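Local coordinates for protein 4-aminobutyrate transaminase (Acinetobacter baumannii, PDB 6WOP) that probably transfers the amino group of 4-aminobutyrate to 2-oxoglutarate with the help of pyridoxal 5'-phosphate, as a class-III aminotransferase, at residues E186-I191 / K224-I229; D190-D195 / H233-V238; F253-N256 / K261-L264. One frame throughout, in Å; residues are numbered along the deposited sequence.

The three contacts lie on the large PLP-binding domain of this class-III aminotransferase, around strand 236-240 and the helix before it. Interactions 1 and 2 share Asp-190 and Ile-191 of helix 181-194, and their centres are about 7 Å apart. Ile-229 CG2 of interaction 1 packs on Phe-192 CE2 of interaction 2 at 3.6 Å. Interaction 3 lies farther off, its centre about 17 Å from that of interaction 1 and 19 Å from that of interaction 2. Asp-263 joins it to both: OD2 is 3.0 Å from Arg-227 NH1 and 2.8 Å from Leu-237 N. The tartrate bound at interaction 1 probably comes from the crystallisation liquor.

Interaction 1 of 3, residues E186-I191 / K224-I229; sequences ESVEDI and KRLRAI. With TAR (D(-)-tartaric acid), chain C.
Val-188 and Leu-226 make the apolar contact between the two helices, methyl to methyl, with CG2 of the valine 4.4 Å from CD1 of the leucine. Beside it, Glu-189 OE2 is a loose 4.1 Å from Ile-229 CD1. The helices lie side by side, and no hydrogen bond joins the two segments directly. Both belong to the α/β PLP-binding domain of fold-type I aminotransferases, beside the central sheet, and Val-188 also touches Ala-170 and Phe-135 on its strands.

The polar part of the contact runs through a bound D-tartrate. Arg-225 grips one tartrate carboxylate with two N-H groups. Arg-225 NE reaches tartrate O1 at 2.9 Å, nearly straight (169°), with O1 in the guanidinium plane at its edge. Arg-225 NH2 to tartrate O11 is modelled at 2.5 Å, too short for its length to be trusted. A bend at chi3 (68°) turns the guanidinium toward the ligand. From the other helix, Glu-189 OE2 accepts a 2.8 Å hydrogen bond from tartrate O2. OE2 comes in beside the C2-O2 bond; the fit is tight, so the detail is uncertain. Ile-229 CG1 lies 3.4 Å from tartrate O2. Arg-225 NH1 forms salt bridges with Asp-182, on helix 181-194, and with Glu-221.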
loop_
_atom_site.group_PDB
_atom_site.type_symbol
_atom_site.label_atom_id
_atom_site.label_comp_id
_atom_site.label_asym_id
_atom_site.label_seq_id
_atom_site.Cartn_x
_atom_site.Cartn_y
_atom_site.Cartn_z
ATOM N N GLU A 186 -16.885 -19.620 -5.690
ATOM C CA GLU A 186 -15.575 -20.226 -5.438
ATOM C C GLU A 186 -14.461 -19.212 -5.581
ATOM O O GLU A 186 -13.483 -19.259 -4.816
ATOM C CB GLU A 186 -15.357 -21.411 -6.394
ATOM C CG GLU A 186 -14.119 -22.158 -6.183
ATOM C CD GLU A 186 -14.047 -23.447 -7.024
ATOM O OE1 GLU A 186 -15.128 -23.957 -7.423
ATOM O OE2 GLU A 186 -12.901 -23.922 -7.283
ATOM N N SER A 187 -14.588 -18.255 -6.541
ATOM C CA SER A 187 -13.517 -17.252 -6.705
ATOM C C SER A 187 -13.441 -16.296 -5.519
ATOM O O SER A 187 -12.348 -15.880 -5.131
ATOM C CB SER A 187 -13.710 -16.481 -8.007
ATOM O OG SER A 187 -14.724 -15.499 -7.832
ATOM N N VAL A 188 -14.582 -15.973 -4.884
ATOM C CA VAL A 188 -14.543 -15.215 -3.619
ATOM C C VAL A 188 -13.812 -16.009 -2.524
ATOM O O VAL A 188 -12.927 -15.513 -1.796
ATOM C CB VAL A 188 -15.981 -14.855 -3.211
ATOM C CG1 VAL A 188 -15.967 -14.105 -1.888
ATOM C CG2 VAL A 188 -16.610 -13.966 -4.357
ATOM N N GLU A 189 -14.147 -17.277 -2.402
ATOM C CA GLU A 189 -13.493 -18.067 -1.376
ATOM C C GLU A 189 -11.990 -18.208 -1.655
ATOM O O GLU A 189 -11.190 -18.335 -0.716
ATOM C CB GLU A 189 -14.194 -19.437 -1.273
ATOM C CG GLU A 189 -15.680 -19.269 -0.859
ATOM C CD GLU A 189 -16.492 -20.536 -0.949
ATOM O OE1 GLU A 189 -16.187 -21.414 -1.823
ATOM O OE2 GLU A 189 -17.447 -20.652 -0.126
ATOM N N ASP A 190 -11.585 -18.270 -2.927
ATOM C CA ASP A 190 -10.147 -18.321 -3.209
ATOM C C ASP A 190 -9.467 -17.031 -2.747
ATOM O O ASP A 190 -8.305 -17.042 -2.348
ATOM C CB ASP A 190 -9.907 -18.522 -4.719
ATOM C CG ASP A 190 -10.305 -19.921 -5.221
ATOM O OD1 ASP A 190 -10.562 -20.865 -4.389
ATOM O OD2 ASP A 190 -10.353 -20.085 -6.478
ATOM N N ILE A 191 -10.155 -15.888 -2.858
ATOM C CA ILE A 191 -9.578 -14.647 -2.332
ATOM C C ILE A 191 -9.324 -14.786 -0.828
ATOM O O ILE A 191 -8.256 -14.410 -0.321
ATOM C CB ILE A 191 -10.518 -13.458 -2.653
ATOM C CG1 ILE A 191 -10.426 -13.143 -4.176
ATOM C CG2 ILE A 191 -10.112 -12.173 -1.843
ATOM C CD1 ILE A 191 -11.478 -12.113 -4.632
ATOM N N LYS A 224 -27.872 -14.554 -2.701
ATOM C CA LYS A 224 -28.158 -15.201 -1.432
ATOM C C LYS A 224 -26.930 -15.943 -0.924
ATOM O O LYS A 224 -26.601 -15.881 0.260
ATOM C CB LYS A 224 -29.313 -16.197 -1.569
ATOM C CG LYS A 224 -30.583 -15.558 -2.136
ATOM C CD LYS A 224 -31.714 -16.565 -2.465
ATOM C CE LYS A 224 -32.618 -16.135 -3.660
ATOM N NZ LYS A 224 -33.890 -15.461 -3.289
ATOM N N ARG A 225 -26.161 -16.602 -1.748
ATOM C CA ARG A 225 -24.936 -17.229 -1.273
ATOM C C ARG A 225 -23.903 -16.203 -0.789
ATOM O O ARG A 225 -23.287 -16.371 0.212
ATOM C CB ARG A 225 -24.397 -18.184 -2.287
ATOM C CG ARG A 225 -25.268 -19.415 -2.364
ATOM C CD ARG A 225 -24.923 -20.303 -3.505
ATOM N NE ARG A 225 -23.639 -20.918 -3.358
ATOM C CZ ARG A 225 -23.053 -21.610 -4.307
ATOM N NH1 ARG A 225 -23.647 -21.795 -5.446
ATOM N NH2 ARG A 225 -21.882 -22.124 -4.108
ATOM N N LEU A 226 -23.766 -15.134 -1.539
ATOM C CA LEU A 226 -22.877 -14.063 -1.084
ATOM C C LEU A 226 -23.327 -13.495 0.256
ATOM O O LEU A 226 -22.502 -13.197 1.119
ATOM C CB LEU A 226 -22.813 -12.951 -2.142
ATOM C CG LEU A 226 -21.594 -12.039 -2.116
ATOM C CD1 LEU A 226 -20.313 -12.873 -2.250
ATOM C CD2 LEU A 226 -21.726 -11.079 -3.283
ATOM N N ARG A 227 -24.625 -13.258 0.416
ATOM C CA ARG A 227 -25.145 -12.769 1.688
ATOM C C ARG A 227 -24.786 -13.721 2.836
ATOM O O ARG A 227 -24.349 -13.290 3.916
ATOM C CB ARG A 227 -26.682 -12.613 1.557
ATOM C CG ARG A 227 -27.450 -12.139 2.830
ATOM C CD ARG A 227 -27.217 -10.632 3.065
ATOM N NE ARG A 227 -26.089 -10.394 3.977
ATOM C CZ ARG A 227 -25.654 -9.171 4.291
ATOM N NH1 ARG A 227 -26.234 -8.061 3.761
ATOM N NH2 ARG A 227 -24.653 -9.036 5.137
ATOM N N ALA A 228 -24.949 -15.019 2.620
ATOM C CA ALA A 228 -24.629 -15.969 3.688
ATOM C C ALA A 228 -23.128 -15.934 4.031
ATOM O O ALA A 228 -22.747 -16.037 5.209
ATOM C CB ALA A 228 -25.072 -17.380 3.298
ATOM N N ILE A 229 -22.261 -15.761 3.029
ATOM C CA ILE A 229 -20.812 -15.662 3.309
ATOM C C ILE A 229 -20.506 -14.401 4.099
ATOM O O ILE A 229 -19.760 -14.446 5.096
ATOM C CB ILE A 229 -20.013 -15.703 1.996
ATOM C CG1 ILE A 229 -20.009 -17.116 1.410
ATOM C CG2 ILE A 229 -18.581 -15.113 2.167
ATOM C CD1 ILE A 229 -19.593 -17.156 -0.060
HETATM O O1 TAR C . -22.060 -20.923 -0.888
HETATM O O11 TAR C . -20.820 -22.376 -1.859
HETATM C C1 TAR C . -21.088 -21.685 -0.895
HETATM C C2 TAR C . -20.185 -21.770 0.308
HETATM O O2 TAR C . -20.079 -20.447 0.768
HETATM C C3 TAR C . -20.694 -22.680 1.448
HETATM O O3 TAR C . -22.040 -23.107 1.351
HETATM C C4 TAR C . -20.394 -22.287 2.859
HETATM O O4 TAR C . -20.380 -23.269 3.578
HETATM O O41 TAR C . -20.111 -21.162 3.289
#

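Interaction 2 of 3, residues D190-D195 / H233-V238; sequences DIFSED and HGILLV
Phe-192 reaches from helix 181-194 to two side chains at the junction of helix 220-233 and strand 236-240. The apolar contact is with Ile-235. Ile-235 CD1 comes against the far end of the Phe-192 ring, 3.7 Å from its CZ, with CE1 of the ring the next nearest atom at 4.0 Å. The two side chains extend toward each other from opposite directions. Phe-192 CG lies anti to its own carbonyl carbon (chi1 -64°), and this carries the ring off the helix toward the isoleucine.

The aromatic contact is with His-233. Phe-192 CE2 lies 3.9 Å from His-233 CD2, so carbon meets carbon. The ring centroids are 5.3 Å apart and the planes stand at 73°, so the rings meet at a slant.

Between these two partners the backbone turns through Gly-234. A Schellman motif ends helix 220-233 there, with a phi of 70° at the glycine. The chain then runs into strand 236-240 of the central sheet. Ile-235 also touches Val-201 and Ile-204 of the neighbouring strand. The backbone oxygen of Phe-192 is hydrogen-bonded to Thr-153 of the second subunit. No hydrogen bond crosses between the two segments, so dispersion and the burial of apolar surface probably account for their direct attraction.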
loop_
_atom_site.group_PDB
_atom_site.type_symbol
_atom_site.label_atom_id
_atom_site.label_comp_id
_atom_site.label_asym_id
_atom_site.label_seq_id
_atom_site.Cartn_x
_atom_site.Cartn_y
_atom_site.Cartn_z
ATOM N N ASP A 190 -11.585 -18.270 -2.927
ATOM C CA ASP A 190 -10.147 -18.321 -3.209
ATOM C C ASP A 190 -9.467 -17.031 -2.747
ATOM O O ASP A 190 -8.305 -17.042 -2.348
ATOM C CB ASP A 190 -9.907 -18.522 -4.719
ATOM C CG ASP A 190 -10.305 -19.921 -5.221
ATOM O OD1 ASP A 190 -10.562 -20.865 -4.389
ATOM O OD2 ASP A 190 -10.353 -20.085 -6.478
ATOM N N ILE A 191 -10.155 -15.888 -2.858
ATOM C CA ILE A 191 -9.578 -14.647 -2.332
ATOM C C ILE A 191 -9.324 -14.786 -0.828
ATOM O O ILE A 191 -8.256 -14.410 -0.321
ATOM C CB ILE A 191 -10.518 -13.458 -2.653
ATOM C CG1 ILE A 191 -10.426 -13.143 -4.176
ATOM C CG2 ILE A 191 -10.112 -12.173 -1.843
ATOM C CD1 ILE A 191 -11.478 -12.113 -4.632
ATOM N N PHE A 192 -10.309 -15.319 -0.085
ATOM C CA PHE A 192 -10.083 -15.551 1.352
ATOM C C PHE A 192 -8.909 -16.484 1.563
ATOM O O PHE A 192 -8.158 -16.366 2.558
ATOM C CB PHE A 192 -11.304 -16.194 2.003
ATOM C CG PHE A 192 -12.537 -15.344 1.990
ATOM C CD1 PHE A 192 -12.458 -13.992 2.057
ATOM C CD2 PHE A 192 -13.783 -15.947 1.964
ATOM C CE1 PHE A 192 -13.618 -13.195 2.096
ATOM C CE2 PHE A 192 -14.950 -15.166 1.990
ATOM C CZ PHE A 192 -14.854 -13.793 2.061
ATOM N N SER A 193 -8.810 -17.520 0.709
ATOM C CA SER A 193 -7.793 -18.534 0.930
ATOM C C SER A 193 -6.401 -18.039 0.583
ATOM O O SER A 193 -5.434 -18.599 1.078
ATOM C CB SER A 193 -8.052 -19.796 0.085
ATOM O OG SER A 193 -9.254 -20.420 0.453
ATOM N N GLU A 194 -6.286 -17.093 -0.336
ATOM C CA GLU A 194 -5.014 -16.739 -0.962
ATOM C C GLU A 194 -4.552 -15.322 -0.694
ATOM O O GLU A 194 -3.329 -15.101 -0.643
ATOM C CB GLU A 194 -5.100 -16.925 -2.495
ATOM C CG GLU A 194 -5.425 -18.426 -2.845
ATOM C CD GLU A 194 -5.825 -18.633 -4.308
ATOM O OE1 GLU A 194 -5.828 -17.657 -5.094
ATOM O OE2 GLU A 194 -6.150 -19.773 -4.651
ATOM N N ASP A 195 -5.478 -14.353 -0.651
ATOM C CA ASP A 195 -5.161 -12.929 -0.668
ATOM C C ASP A 195 -5.357 -12.258 0.681
ATOM O O ASP A 195 -4.529 -11.420 1.114
ATOM C CB ASP A 195 -6.046 -12.198 -1.707
ATOM C CG ASP A 195 -5.658 -12.518 -3.138
ATOM O OD1 ASP A 195 -4.534 -12.134 -3.544
ATOM O OD2 ASP A 195 -6.458 -13.176 -3.840
ATOM N N HIS A 233 -19.034 -14.206 8.077
ATOM C CA HIS A 233 -17.740 -13.580 8.376
ATOM C C HIS A 233 -17.823 -12.144 8.893
ATOM O O HIS A 233 -16.770 -11.517 9.076
ATOM C CB HIS A 233 -16.863 -13.616 7.117
ATOM C CG HIS A 233 -16.516 -15.012 6.696
ATOM N ND1 HIS A 233 -15.925 -15.924 7.548
ATOM C CD2 HIS A 233 -16.646 -15.642 5.502
ATOM C CE1 HIS A 233 -15.728 -17.069 6.904
ATOM N NE2 HIS A 233 -16.153 -16.922 5.660
ATOM N N GLY A 234 -19.025 -11.598 9.114
ATOM C CA GLY A 234 -19.111 -10.232 9.579
ATOM C C GLY A 234 -18.721 -9.213 8.533
ATOM O O GLY A 234 -18.384 -8.089 8.885
ATOM N N ILE A 235 -18.763 -9.573 7.252
ATOM C CA ILE A 235 -18.411 -8.658 6.167
ATOM C C ILE A 235 -19.678 -7.891 5.756
ATOM O O ILE A 235 -20.759 -8.489 5.732
ATOM C CB ILE A 235 -17.841 -9.454 4.976
ATOM C CG1 ILE A 235 -16.559 -10.237 5.396
ATOM C CG2 ILE A 235 -17.581 -8.511 3.762
ATOM C CD1 ILE A 235 -16.196 -11.297 4.430
ATOM N N LEU A 236 -19.559 -6.609 5.358
ATOM C CA LEU A 236 -20.727 -5.921 4.792
ATOM C C LEU A 236 -20.949 -6.174 3.302
ATOM O O LEU A 236 -20.011 -6.240 2.509
ATOM C CB LEU A 236 -20.621 -4.402 4.977
ATOM C CG LEU A 236 -20.603 -4.068 6.476
ATOM C CD1 LEU A 236 -20.222 -2.595 6.641
ATOM C CD2 LEU A 236 -21.955 -4.367 7.247
ATOM N N LEU A 237 -22.231 -6.189 2.888
ATOM C CA LEU A 237 -22.547 -6.350 1.477
ATOM C C LEU A 237 -22.987 -4.990 0.953
ATOM O O LEU A 237 -23.906 -4.402 1.513
ATOM C CB LEU A 237 -23.649 -7.383 1.290
ATOM C CG LEU A 237 -24.113 -7.644 -0.166
ATOM C CD1 LEU A 237 -22.975 -8.133 -1.014
ATOM C CD2 LEU A 237 -25.252 -8.738 -0.170
ATOM N N VAL A 238 -22.326 -4.485 -0.090
ATOM C CA VAL A 238 -22.643 -3.166 -0.649
ATOM C C VAL A 238 -23.184 -3.346 -2.060
ATOM O O VAL A 238 -22.505 -3.928 -2.905
ATOM C CB VAL A 238 -21.405 -2.275 -0.693
ATOM C CG1 VAL A 238 -21.786 -0.855 -1.256
ATOM C CG2 VAL A 238 -20.812 -2.171 0.741
#

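Interaction 3 of 3, residues F253-N256 / K261-L264; sequences FAMN and KADL
Met-255 points its terminal methyl at the backbone of Lys-261 and Ala-262. Both segments belong to the connection between two neighbouring parallel strands, 236-240 and 264-267, of the central sheet of the PLP-binding domain. Met-255 CE lies 4.1 Å from Ala-262 N and 4.5 Å from Lys-261 CA. Met-255 CE is 4.4 Å from the methyl CB of Ala-262. These are loose van der Waals contacts. The methionine chain is bent at chi2 (-57°) and again at chi3 (-63°), and this curl brings CE round to the second segment. Lys-261 takes part through its main chain, and its CB points away.

Both partners also touch strand 236-240, at Ala-239. Pro-208 also packs on the methionine. Farther out, Glu-241 accepts hydrogen bonds from the backbone N of Ala-254 and of Met-255, one on each carboxylate oxygen. These bonds hold the start of the short 3-10 turn. On the other segment, Asp-263 forms a salt bridge with Arg-283. The turn itself is closed from within by Asn-256. The backbone N of Asn-256 donates to Phe-253 O at 2.8 Å, and Asn-256 OD1 accepts a 3.1 Å hydrogen bond from Phe-253 N, the donor tilted 23° from the amide carbonyl plane.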
loop_
_atom_site.group_PDB
_atom_site.type_symbol
_atom_site.label_atom_id
_atom_site.label_comp_id
_atom_site.label_asym_id
_atom_site.label_seq_id
_atom_site.Cartn_x
_atom_site.Cartn_y
_atom_site.Cartn_z
ATOM N N PHE A 253 -35.055 0.403 -7.156
ATOM C CA PHE A 253 -33.683 -0.111 -7.059
ATOM C C PHE A 253 -33.627 -1.502 -7.683
ATOM O O PHE A 253 -34.552 -2.298 -7.507
ATOM C CB PHE A 253 -33.246 -0.254 -5.608
ATOM C CG PHE A 253 -33.060 1.089 -4.910
ATOM C CD1 PHE A 253 -31.895 1.793 -5.074
ATOM C CD2 PHE A 253 -34.079 1.627 -4.151
ATOM C CE1 PHE A 253 -31.742 3.050 -4.477
ATOM C CE2 PHE A 253 -33.924 2.877 -3.542
ATOM C CZ PHE A 253 -32.753 3.571 -3.707
ATOM N N ALA A 254 -32.536 -1.824 -8.374
ATOM C CA ALA A 254 -32.419 -3.201 -8.862
ATOM C C ALA A 254 -32.506 -4.196 -7.708
ATOM O O ALA A 254 -33.023 -5.297 -7.872
ATOM C CB ALA A 254 -31.088 -3.365 -9.591
ATOM N N MET A 255 -32.014 -3.820 -6.528
ATOM C CA MET A 255 -32.042 -4.736 -5.384
ATOM C C MET A 255 -33.473 -5.029 -4.975
ATOM O O MET A 255 -33.734 -6.026 -4.292
ATOM C CB MET A 255 -31.276 -4.112 -4.211
ATOM C CG MET A 255 -29.757 -4.094 -4.340
ATOM S SD MET A 255 -29.088 -5.762 -4.577
ATOM C CE MET A 255 -29.581 -6.508 -3.009
ATOM N N ASN A 256 -34.440 -4.205 -5.428
ATOM C CA ASN A 256 -35.835 -4.516 -5.108
ATOM C C ASN A 256 -36.332 -5.772 -5.773
ATOM O O ASN A 256 -37.386 -6.273 -5.378
ATOM C CB ASN A 256 -36.779 -3.381 -5.508
ATOM C CG ASN A 256 -36.716 -2.222 -4.526
ATOM O OD1 ASN A 256 -36.569 -1.060 -4.906
ATOM N ND2 ASN A 256 -36.941 -2.533 -3.253
ATOM N N LYS A 261 -30.960 -8.652 1.046
ATOM C CA LYS A 261 -30.743 -7.231 1.268
ATOM C C LYS A 261 -29.270 -6.904 1.517
ATOM O O LYS A 261 -28.567 -7.602 2.260
ATOM C CB LYS A 261 -31.554 -6.754 2.462
ATOM C CG LYS A 261 -33.052 -6.650 2.187
ATOM C CD LYS A 261 -33.729 -6.052 3.403
ATOM C CE LYS A 261 -35.094 -6.674 3.606
ATOM N NZ LYS A 261 -35.752 -6.795 2.293
ATOM N N ALA A 262 -28.834 -5.806 0.930
ATOM C CA ALA A 262 -27.505 -5.244 1.154
ATOM C C ALA A 262 -27.500 -4.392 2.420
ATOM O O ALA A 262 -28.545 -3.884 2.854
ATOM C CB ALA A 262 -27.125 -4.356 -0.037
ATOM N N ASP A 263 -26.311 -4.230 3.020
ATOM C CA ASP A 263 -26.190 -3.401 4.200
ATOM C C ASP A 263 -26.109 -1.929 3.840
ATOM O O ASP A 263 -26.495 -1.081 4.653
ATOM C CB ASP A 263 -24.904 -3.768 4.969
ATOM C CG ASP A 263 -24.922 -5.197 5.447
ATOM O OD1 ASP A 263 -25.594 -5.431 6.473
ATOM O OD2 ASP A 263 -24.270 -6.077 4.804
ATOM N N LEU A 264 -25.503 -1.630 2.681
ATOM C CA LEU A 264 -25.291 -0.289 2.140
ATOM C C LEU A 264 -25.656 -0.263 0.658
ATOM O O LEU A 264 -25.378 -1.226 -0.079
ATOM C CB LEU A 264 -23.819 0.153 2.292
ATOM C CG LEU A 264 -23.319 0.200 3.722
ATOM C CD1 LEU A 264 -21.786 0.208 3.847
ATOM C CD2 LEU A 264 -23.850 1.548 4.352
#